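Local coordinates for lipoprotein (Mycoplasma mycoides subsp. capri, PDB 7ADK) that probably acts as a peptidase of the chymotrypsin-like PA clan, made by the mycoplasma as a lipoprotein, at residues Asn410-Lys413 with Lys414-Thr417; Lys453-Lys456 with Asp457-Ser461; Glu603-Tyr606 with Ala607-Asp610; Glu652-Leu655 with Lys656-Lys659; Leu712-Ala715 with Phe716-Val719. All coordinates share one frame; numbering follows the deposited sequence.

Interaction 1. Residues Asn410-Lys413 with Lys414-Thr417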
# COMPACT_ATOMS: atom_id res chain seq x y z
N ASN B 410 -32.14 -17.98 -5.63
CA ASN B 410 -33.35 -17.38 -5.11
C ASN B 410 -33.77 -17.93 -3.74
O ASN B 410 -34.46 -17.22 -3.02
CB ASN B 410 -34.44 -17.48 -6.19
CG ASN B 410 -35.56 -16.48 -5.98
OD1 ASN B 410 -36.50 -16.72 -5.24
ND2 ASN B 410 -35.51 -15.35 -6.63
N GLU B 411 -33.31 -19.13 -3.30
CA GLU B 411 -33.44 -19.56 -1.90
C GLU B 411 -32.27 -19.11 -1.01
O GLU B 411 -32.52 -18.78 0.15
CB GLU B 411 -33.75 -21.06 -1.77
CG GLU B 411 -32.62 -22.03 -2.08
CD GLU B 411 -32.93 -23.45 -1.58
OE1 GLU B 411 -32.92 -23.68 -0.35
OE2 GLU B 411 -33.18 -24.36 -2.40
N LYS B 412 -31.04 -18.99 -1.52
CA LYS B 412 -29.93 -18.38 -0.76
C LYS B 412 -30.19 -16.90 -0.47
O LYS B 412 -29.90 -16.43 0.63
CB LYS B 412 -28.59 -18.57 -1.48
CG LYS B 412 -27.44 -18.62 -0.45
CD LYS B 412 -26.17 -17.89 -0.87
CE LYS B 412 -25.48 -18.51 -2.09
NZ LYS B 412 -24.33 -17.68 -2.54
N LYS B 413 -30.83 -16.18 -1.39
CA LYS B 413 -31.33 -14.80 -1.25
C LYS B 413 -32.33 -14.62 -0.09
O LYS B 413 -32.52 -13.50 0.37
CB LYS B 413 -31.94 -14.40 -2.61
CG LYS B 413 -32.44 -12.96 -2.72
CD LYS B 413 -32.88 -12.61 -4.15
CE LYS B 413 -33.56 -11.24 -4.28
NZ LYS B 413 -32.65 -10.09 -4.20
N LYS B 414 -32.95 -15.70 0.43
CA LYS B 414 -33.87 -15.65 1.58
C LYS B 414 -33.19 -15.85 2.94
O LYS B 414 -33.85 -15.70 3.96
CB LYS B 414 -35.05 -16.62 1.40
CG LYS B 414 -35.63 -16.62 -0.03
CD LYS B 414 -36.98 -17.33 -0.15
CE LYS B 414 -37.33 -17.72 -1.59
NZ LYS B 414 -37.28 -16.60 -2.55
N GLU B 415 -31.90 -16.20 3.00
CA GLU B 415 -31.14 -16.28 4.26
C GLU B 415 -30.24 -15.05 4.46
O GLU B 415 -29.43 -14.70 3.60
CB GLU B 415 -30.37 -17.60 4.43
CG GLU B 415 -29.35 -17.96 3.34
CD GLU B 415 -28.45 -19.13 3.74
OE1 GLU B 415 -27.71 -19.03 4.74
OE2 GLU B 415 -28.48 -20.17 3.05
N LYS B 416 -30.36 -14.40 5.61
CA LYS B 416 -29.68 -13.14 5.94
C LYS B 416 -28.28 -13.38 6.54
O LYS B 416 -27.94 -12.89 7.62
CB LYS B 416 -30.60 -12.26 6.79
CG LYS B 416 -31.94 -12.01 6.09
CD LYS B 416 -32.86 -11.08 6.88
CE LYS B 416 -34.25 -10.98 6.26
NZ LYS B 416 -34.27 -10.39 4.94
N THR B 417 -27.52 -14.23 5.86
CA THR B 417 -26.24 -14.77 6.30
C THR B 417 -25.06 -13.86 5.93
O THR B 417 -24.40 -13.32 6.82
CB THR B 417 -26.06 -16.19 5.74
OG1 THR B 417 -27.01 -17.03 6.37
CG2 THR B 417 -24.71 -16.81 5.99
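K414 folds back along the helix end to N410, four residues earlier, and its ammonium group is held there by two hydrogen bonds. K414 NZ lies 2.8 Å from the side-chain oxygen OD1 of N410 and 2.9 Å from the backbone oxygen O of the same residue. In both bonds the nitrogen stands above the carbonyl plane, about 40° out of it for the backbone oxygen. Two torsions bring the groups together: N410 carries CG opposite its own backbone N (chi1 -160°), and the otherwise extended lysine chain bends only at its last bond. On the way its methylenes pass the backbone carbonyl, with K414 CG 3.3 Å from N410 O.

Behind this clasp lies the backbone of a type I beta turn from K412 to E415. E415 N donates to K412 O over 3.1 Å, while K414 N bonds to E411 O. The side chains of E415 and K412 cross at a slant, K412 CG 4.0 Å from E415 OE2; E415 CG also lies 3.2 Å from K412 O. The carboxylate is held as well by T417 OG1, which donates to the anti lone pair of E415 OE1 at 2.7 Å. E411 and E415 carry like charges, but their carboxylates keep well apart.

The contact lies at the surface, where helix 402-412 gives way to the loop that leads into strand 421-433. K412 NZ is hydrogen-bonded to Q298, K413 reaches T299 weakly, and K416 touches S295, joining this corner to the link after strand 289-293 and the start of helix 299-313.

Interaction 2. Residues Lys453-Lys456 with Asp457-Ser461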
# COMPACT_ATOMS: atom_id res chain seq x y z
N LYS B 453 -28.38 4.17 -7.29
CA LYS B 453 -29.28 3.01 -7.31
C LYS B 453 -28.97 1.92 -6.27
O LYS B 453 -29.78 1.03 -6.07
CB LYS B 453 -29.48 2.46 -8.73
CG LYS B 453 -28.45 1.47 -9.30
CD LYS B 453 -28.97 0.86 -10.62
CE LYS B 453 -28.07 -0.26 -11.17
NZ LYS B 453 -28.73 -1.03 -12.25
N GLY B 454 -27.85 2.02 -5.55
CA GLY B 454 -27.58 1.21 -4.37
C GLY B 454 -28.47 1.54 -3.18
O GLY B 454 -28.57 0.76 -2.24
N ILE B 455 -29.15 2.69 -3.19
CA ILE B 455 -30.19 3.03 -2.22
C ILE B 455 -31.44 2.18 -2.51
O ILE B 455 -32.23 2.51 -3.38
CB ILE B 455 -30.47 4.55 -2.17
CG1 ILE B 455 -29.21 5.40 -1.93
CG2 ILE B 455 -31.48 4.87 -1.07
CD1 ILE B 455 -29.41 6.89 -2.13
N LYS B 456 -31.60 1.07 -1.78
CA LYS B 456 -32.68 0.07 -1.87
C LYS B 456 -33.45 -0.06 -0.56
O LYS B 456 -32.91 0.24 0.50
CB LYS B 456 -32.09 -1.30 -2.25
CG LYS B 456 -31.36 -1.35 -3.59
CD LYS B 456 -31.03 -2.79 -3.94
CE LYS B 456 -30.31 -2.94 -5.27
NZ LYS B 456 -30.11 -4.31 -5.66
N ASP B 457 -34.70 -0.53 -0.60
CA ASP B 457 -35.51 -0.61 0.64
C ASP B 457 -35.03 -1.67 1.65
O ASP B 457 -35.25 -1.52 2.85
CB ASP B 457 -37.00 -0.82 0.33
CG ASP B 457 -37.63 0.27 -0.54
OD1 ASP B 457 -37.26 0.39 -1.72
OD2 ASP B 457 -38.55 0.96 -0.04
N GLY B 458 -34.34 -2.72 1.22
CA GLY B 458 -33.81 -3.77 2.09
C GLY B 458 -32.51 -3.41 2.83
O GLY B 458 -31.86 -4.29 3.39
N MET B 459 -32.08 -2.15 2.81
CA MET B 459 -30.75 -1.72 3.27
C MET B 459 -30.58 -1.81 4.79
O MET B 459 -31.43 -1.35 5.55
CB MET B 459 -30.50 -0.31 2.75
CG MET B 459 -29.07 0.16 2.94
SD MET B 459 -28.87 1.95 2.80
CE MET B 459 -29.48 2.23 1.16
N VAL B 460 -29.45 -2.36 5.25
CA VAL B 460 -29.14 -2.56 6.67
C VAL B 460 -28.24 -1.49 7.27
O VAL B 460 -28.33 -1.22 8.46
CB VAL B 460 -28.57 -3.96 6.95
CG1 VAL B 460 -29.62 -5.02 6.65
CG2 VAL B 460 -27.29 -4.30 6.22
N SER B 461 -27.39 -0.85 6.47
CA SER B 461 -26.56 0.28 6.91
C SER B 461 -26.08 1.18 5.77
O SER B 461 -26.01 0.76 4.62
CB SER B 461 -25.37 -0.18 7.77
OG SER B 461 -24.51 -0.98 6.99
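M459 turns its side chain back over the backbone of G454-K456. Its CB already meets the other side of the bend, 3.3 Å from K456 O. With chi1 at -170°, CG points away from the residue's own amide nitrogen, which carries the chain back toward G454-K456, and a bend at the last torsion (chi3 -58°) brings the methyl group round. That methyl does most of the touching: M459 CE is 3.5 Å from I455 CA. It also approaches K456 N and, at 3.8 Å, the backbone oxygen G454 O. Against the isoleucine side chain the contact is apolar and slanting, M459 CE to I455 CG2 4.0 Å.

The bend beneath is a type I beta turn from K456 to M459, placed in the loop that joins helix 449-452 to strand 461-467. Its closing bond is weak, M459 N to K456 O at 3.4 Å with an N-H...O angle of 141°. D457 and G458 occupy the two corner positions and lie at the exposed end.

I455 and M459 both rest on Y292 of strand 289-293, and M459 also touches L499. V460 and S461 bond to K293 through the backbone. At the corner, D457 OD2 lies close to the carboxylate of E500, and D457 O has a weak bond from K498 NZ.

Interaction 3. Residues Glu603-Tyr606 with Ala607-Asp610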
# COMPACT_ATOMS: atom_id res chain seq x y z
N GLU B 603 -14.13 28.39 -28.62
CA GLU B 603 -12.68 28.28 -28.81
C GLU B 603 -11.85 29.02 -27.75
O GLU B 603 -10.80 28.54 -27.34
CB GLU B 603 -12.33 28.75 -30.23
CG GLU B 603 -10.94 28.32 -30.74
CD GLU B 603 -10.74 26.80 -30.75
OE1 GLU B 603 -9.58 26.34 -30.65
OE2 GLU B 603 -11.73 26.05 -30.87
N GLN B 604 -12.34 30.15 -27.25
CA GLN B 604 -11.68 30.89 -26.18
C GLN B 604 -11.77 30.18 -24.82
O GLN B 604 -10.93 30.44 -23.96
CB GLN B 604 -12.17 32.35 -26.12
CG GLN B 604 -13.49 32.63 -25.37
CD GLN B 604 -14.76 32.18 -26.09
OE1 GLN B 604 -14.75 31.62 -27.17
NE2 GLN B 604 -15.91 32.41 -25.51
N THR B 605 -12.74 29.30 -24.61
CA THR B 605 -12.80 28.49 -23.38
C THR B 605 -11.83 27.33 -23.45
O THR B 605 -11.05 27.15 -22.53
CB THR B 605 -14.18 27.92 -23.09
OG1 THR B 605 -15.17 28.92 -23.17
CG2 THR B 605 -14.26 27.33 -21.69
N TYR B 606 -11.85 26.55 -24.53
CA TYR B 606 -10.98 25.38 -24.66
C TYR B 606 -9.50 25.79 -24.57
O TYR B 606 -8.72 25.12 -23.90
CB TYR B 606 -11.29 24.64 -25.96
CG TYR B 606 -10.57 23.31 -26.06
CD1 TYR B 606 -11.09 22.19 -25.37
CD2 TYR B 606 -9.35 23.20 -26.74
CE1 TYR B 606 -10.36 21.00 -25.30
CE2 TYR B 606 -8.60 22.01 -26.65
CZ TYR B 606 -9.09 20.93 -25.90
OH TYR B 606 -8.32 19.83 -25.73
N ALA B 607 -9.13 26.92 -25.17
CA ALA B 607 -7.76 27.42 -25.15
C ALA B 607 -7.18 27.69 -23.75
O ALA B 607 -5.97 27.76 -23.60
CB ALA B 607 -7.70 28.66 -26.02
N LYS B 608 -8.03 27.84 -22.72
CA LYS B 608 -7.63 28.00 -21.32
C LYS B 608 -7.16 26.67 -20.70
O LYS B 608 -6.42 26.70 -19.74
CB LYS B 608 -8.77 28.62 -20.50
CG LYS B 608 -9.12 30.04 -20.94
CD LYS B 608 -10.10 30.78 -20.01
CE LYS B 608 -11.55 30.27 -20.10
NZ LYS B 608 -12.45 30.95 -19.13
N PHE B 609 -7.56 25.53 -21.25
CA PHE B 609 -7.14 24.18 -20.84
C PHE B 609 -6.13 23.54 -21.82
O PHE B 609 -5.55 22.50 -21.53
CB PHE B 609 -8.39 23.31 -20.75
CG PHE B 609 -9.46 23.73 -19.76
CD1 PHE B 609 -9.50 23.14 -18.48
CD2 PHE B 609 -10.46 24.63 -20.13
CE1 PHE B 609 -10.54 23.44 -17.59
CE2 PHE B 609 -11.50 24.95 -19.23
CZ PHE B 609 -11.54 24.34 -17.97
N ASP B 610 -5.93 24.13 -23.00
CA ASP B 610 -5.12 23.62 -24.11
C ASP B 610 -3.61 23.71 -23.79
O ASP B 610 -2.93 24.68 -24.16
CB ASP B 610 -5.52 24.39 -25.38
CG ASP B 610 -4.88 23.89 -26.66
OD1 ASP B 610 -4.22 22.84 -26.66
OD2 ASP B 610 -5.06 24.54 -27.70
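Y606 brings the CE2 corner of its ring obliquely against D610, with Y606 CE2 4.1 Å from D610 CB. The two side chains cross at about a right angle, and the ring is turned 45° from the carboxylate plane. The trans chi1 of Y606 (-171°) sends the ring off the turn to meet F697, and its hydroxyl is hydrogen-bonded to P710 O.

F609 approaches differently. Its ring edge points at the backbone oxygen of T605, which lies in the ring plane 3.5 Å from F609 CD2; F697 meets this ring too. K608 lays its methylenes along the turn, with K608 CG 3.5 Å from Q604 O, before its ammonium group reaches a salt bridge with D598. E603 is similarly engaged, by K709.

Under these side chains the backbone bonds change step. The last of them, from D610 N to Y606 O, is weak, 3.1 Å long with an N-H...O angle of 121°, and spans four residues. Before it, K608 N and F609 N reach only three back, to T605 O and Y606 O. The arrangement is that of a short helix, 603-606, whose bond from A607 N to E603 O, 3.2 Å long, is of the alpha-helical kind and is followed by bonds of three-residue spacing.

Interaction 4. Residues Glu652-Leu655 with Lys656-Lys659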
# COMPACT_ATOMS: atom_id res chain seq x y z
N GLU B 652 0.53 -5.21 6.57
CA GLU B 652 -0.72 -4.94 7.29
C GLU B 652 -1.73 -4.13 6.48
O GLU B 652 -2.91 -4.44 6.49
CB GLU B 652 -0.44 -4.22 8.61
CG GLU B 652 0.36 -5.08 9.58
CD GLU B 652 0.61 -4.36 10.91
OE1 GLU B 652 -0.33 -3.75 11.47
OE2 GLU B 652 1.75 -4.39 11.41
N LYS B 653 -1.27 -3.12 5.73
CA LYS B 653 -2.11 -2.38 4.77
C LYS B 653 -2.61 -3.33 3.68
O LYS B 653 -3.79 -3.33 3.36
CB LYS B 653 -1.32 -1.19 4.18
CG LYS B 653 -1.19 -0.03 5.18
CD LYS B 653 0.12 0.79 5.11
CE LYS B 653 0.18 1.82 3.98
NZ LYS B 653 1.44 2.62 4.02
N GLN B 654 -1.72 -4.15 3.14
CA GLN B 654 -2.00 -5.04 2.02
C GLN B 654 -2.74 -6.35 2.38
O GLN B 654 -3.22 -7.04 1.48
CB GLN B 654 -0.68 -5.28 1.28
CG GLN B 654 -0.84 -6.07 -0.03
CD GLN B 654 0.25 -5.79 -1.06
OE1 GLN B 654 0.87 -4.74 -1.11
NE2 GLN B 654 0.51 -6.72 -1.95
N LEU B 655 -2.87 -6.73 3.66
CA LEU B 655 -3.49 -7.99 4.08
C LEU B 655 -5.00 -8.03 3.78
O LEU B 655 -5.43 -8.79 2.91
CB LEU B 655 -3.18 -8.25 5.57
CG LEU B 655 -3.77 -9.55 6.14
CD1 LEU B 655 -3.18 -10.78 5.45
CD2 LEU B 655 -3.47 -9.64 7.63
N LYS B 656 -5.79 -7.19 4.44
CA LYS B 656 -7.22 -6.97 4.15
C LYS B 656 -7.38 -6.09 2.90
O LYS B 656 -7.88 -4.97 2.97
CB LYS B 656 -7.93 -6.37 5.39
CG LYS B 656 -7.87 -7.20 6.69
CD LYS B 656 -8.51 -8.59 6.57
CE LYS B 656 -8.53 -9.35 7.91
NZ LYS B 656 -9.60 -8.88 8.84
N ASN B 657 -6.85 -6.54 1.75
CA ASN B 657 -6.68 -5.71 0.55
C ASN B 657 -8.03 -5.29 -0.06
O ASN B 657 -8.25 -4.11 -0.33
CB ASN B 657 -5.83 -6.51 -0.47
CG ASN B 657 -4.92 -5.68 -1.36
OD1 ASN B 657 -4.63 -4.53 -1.11
ND2 ASN B 657 -4.42 -6.28 -2.41
N LYS B 658 -8.91 -6.28 -0.28
CA LYS B 658 -10.21 -6.12 -0.94
C LYS B 658 -11.35 -5.76 0.02
O LYS B 658 -12.16 -4.89 -0.31
CB LYS B 658 -10.52 -7.35 -1.81
CG LYS B 658 -10.91 -8.64 -1.06
CD LYS B 658 -11.17 -9.79 -2.04
CE LYS B 658 -11.91 -10.97 -1.39
NZ LYS B 658 -11.05 -11.77 -0.49
N LYS B 659 -11.44 -6.42 1.18
CA LYS B 659 -12.51 -6.24 2.17
C LYS B 659 -12.35 -4.90 2.89
O LYS B 659 -11.25 -4.58 3.33
CB LYS B 659 -12.48 -7.39 3.19
CG LYS B 659 -13.10 -8.70 2.70
CD LYS B 659 -14.64 -8.65 2.66
CE LYS B 659 -15.21 -10.06 2.43
NZ LYS B 659 -16.70 -10.08 2.47
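N657 doubles back on Q654 and L655 through an inverse gamma turn centred on K656, near the end of helix 651-655. The backbone polar contact of this turn is a weak hydrogen bond from N657 N to L655 O, 2.9 Å long with an N-H...O angle of 136°. K656 N stands 4.5 Å from E652 O, long for an alpha-helical bond. K656, with psi at 60°, swings the chain sharply away from the helix direction.

The remaining contacts between the two segments are of van der Waals kind. N657 sets its side chain beside the peptide of Q654, CB leading, with N657 CB 3.3 Å from Q654 O. The amide of N657 follows alongside this carbonyl, and N657 CG lies 3.6 Å from Q654 O. L655 keeps CB and CG beside the next peptide nitrogen, with L655 CB 3.0 Å from K656 N. The side chain of K656, bent at chi2 and again at chi4, is exposed, and its CB touches L655 C.

Charge pairing lies outside the turn: K653 NZ forms a salt bridge with E650, in the residues leading into the helix. Packing to the rest of the chain falls to K653 on L479, to K653 and Q654 on L646, and to N657 on Y641. E652 and L655 each pack against a polar side chain of the other protein chain in the assembly, so the short helix borders the interface. At the end of the asparagine, N657 OD1 lies 3.9 Å from Q654 O and 4.1 Å from Q654 CA.

Interaction 5. Residues Leu712-Ala715 with Phe716-Val719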
# COMPACT_ATOMS: atom_id res chain seq x y z
N LEU B 712 -12.51 16.02 -25.62
CA LEU B 712 -13.95 16.34 -25.67
C LEU B 712 -14.69 15.28 -26.48
O LEU B 712 -14.27 14.86 -27.56
CB LEU B 712 -14.25 17.72 -26.27
CG LEU B 712 -13.67 18.95 -25.57
CD1 LEU B 712 -14.34 20.20 -26.15
CD2 LEU B 712 -13.90 18.99 -24.07
N THR B 713 -15.86 14.86 -25.99
CA THR B 713 -16.71 13.89 -26.69
C THR B 713 -18.20 14.17 -26.59
O THR B 713 -18.66 14.89 -25.71
CB THR B 713 -16.34 12.44 -26.33
OG1 THR B 713 -16.88 11.60 -27.31
CG2 THR B 713 -16.84 11.91 -25.00
N ASP B 714 -18.97 13.61 -27.51
CA ASP B 714 -20.43 13.52 -27.42
C ASP B 714 -20.74 12.03 -27.21
O ASP B 714 -20.39 11.19 -28.04
CB ASP B 714 -21.07 14.12 -28.68
CG ASP B 714 -22.59 13.93 -28.84
OD1 ASP B 714 -23.22 13.20 -28.06
OD2 ASP B 714 -23.15 14.51 -29.81
N ALA B 715 -21.32 11.71 -26.06
CA ALA B 715 -21.45 10.35 -25.61
C ALA B 715 -22.33 9.50 -26.53
O ALA B 715 -21.97 8.36 -26.79
CB ALA B 715 -22.03 10.34 -24.21
N PHE B 716 -23.44 10.00 -27.08
CA PHE B 716 -24.31 9.11 -27.85
C PHE B 716 -23.69 8.70 -29.18
O PHE B 716 -23.74 7.52 -29.53
CB PHE B 716 -25.71 9.70 -27.97
CG PHE B 716 -26.68 8.73 -28.62
CD1 PHE B 716 -27.25 7.70 -27.86
CD2 PHE B 716 -26.93 8.81 -29.99
CE1 PHE B 716 -28.06 6.73 -28.48
CE2 PHE B 716 -27.75 7.83 -30.61
CZ PHE B 716 -28.29 6.79 -29.86
N ILE B 717 -23.00 9.60 -29.88
CA ILE B 717 -22.29 9.28 -31.13
C ILE B 717 -21.06 8.38 -30.92
O ILE B 717 -20.53 7.86 -31.90
CB ILE B 717 -21.97 10.60 -31.90
CG1 ILE B 717 -23.24 11.41 -32.21
CG2 ILE B 717 -21.17 10.40 -33.20
CD1 ILE B 717 -24.25 10.73 -33.13
N THR B 718 -20.62 8.14 -29.68
CA THR B 718 -19.28 7.59 -29.40
C THR B 718 -19.27 6.43 -28.40
O THR B 718 -18.57 5.44 -28.59
CB THR B 718 -18.36 8.72 -28.90
OG1 THR B 718 -18.53 9.90 -29.64
CG2 THR B 718 -16.93 8.35 -28.95
N VAL B 719 -20.04 6.55 -27.32
CA VAL B 719 -20.00 5.76 -26.07
C VAL B 719 -21.43 5.50 -25.56
O VAL B 719 -21.70 5.59 -24.37
CB VAL B 719 -19.10 6.43 -25.00
CG1 VAL B 719 -18.68 5.46 -23.90
CG2 VAL B 719 -17.79 6.98 -25.55
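T718 reaches back to D714 and ties the short, weakly bonded helix 715-719 to the end of strand 712-714, a strand-to-helix junction with D714 as N-cap. The close part of the contact is on the threonine side. T718 OG1 donates to D714 O at 2.8 Å, and the hydroxyl lies only 21° from the carbonyl plane. It can do so because OG1 sits beside its own backbone N (chi1 -43°), facing back down the turn. A715 O is gripped twice, by V719 N at 2.7 Å and by T718 N at 3.2 Å.

The aspartate side is looser, although the junction as a whole is buried and neither side of it faces solvent. The capping bond from F716 N to D714 OD1 is weak, 3.4 Å long with an N-H...O angle of 139°. OD2 of the same carboxylate is hydrogen-bonded to the hydroxyls of Y796 and Y803, two further partners that fix the carboxylate. T713 OG1 is bonded to Y703 O. Backbone bonds from T713 to E746 and from A715 to G744 attach the junction to strand 737-747, and F716 packs on Y743 of that strand. Beside the cap, I717 slants across the carboxylate, with I717 CG1 3.9 Å from D714 OD2.

In the fold
Along the chain the five contacts come in series, each closing a local turn before the next begins, and none nest or cross. Interaction 1 ends helix 402-412 ahead of strand 421-433, and interaction 2 bends the loop into strand 461-467, its centre about 16 Å away; both abut strand 289-293 or the residues just after it. Interaction 3, across the chain's centre, carries helix 603-606 into the loop toward helix 651-655. Interaction 4 returns toward the first two, its nearest atoms about 9 Å from interaction 1, and borders the partner protein. Interaction 5 joins strand 712-714 of the mixed sheet to helix 715-719 and touches interaction 3, where Y606 CD1 packs 3.9 Å from L712 CD1.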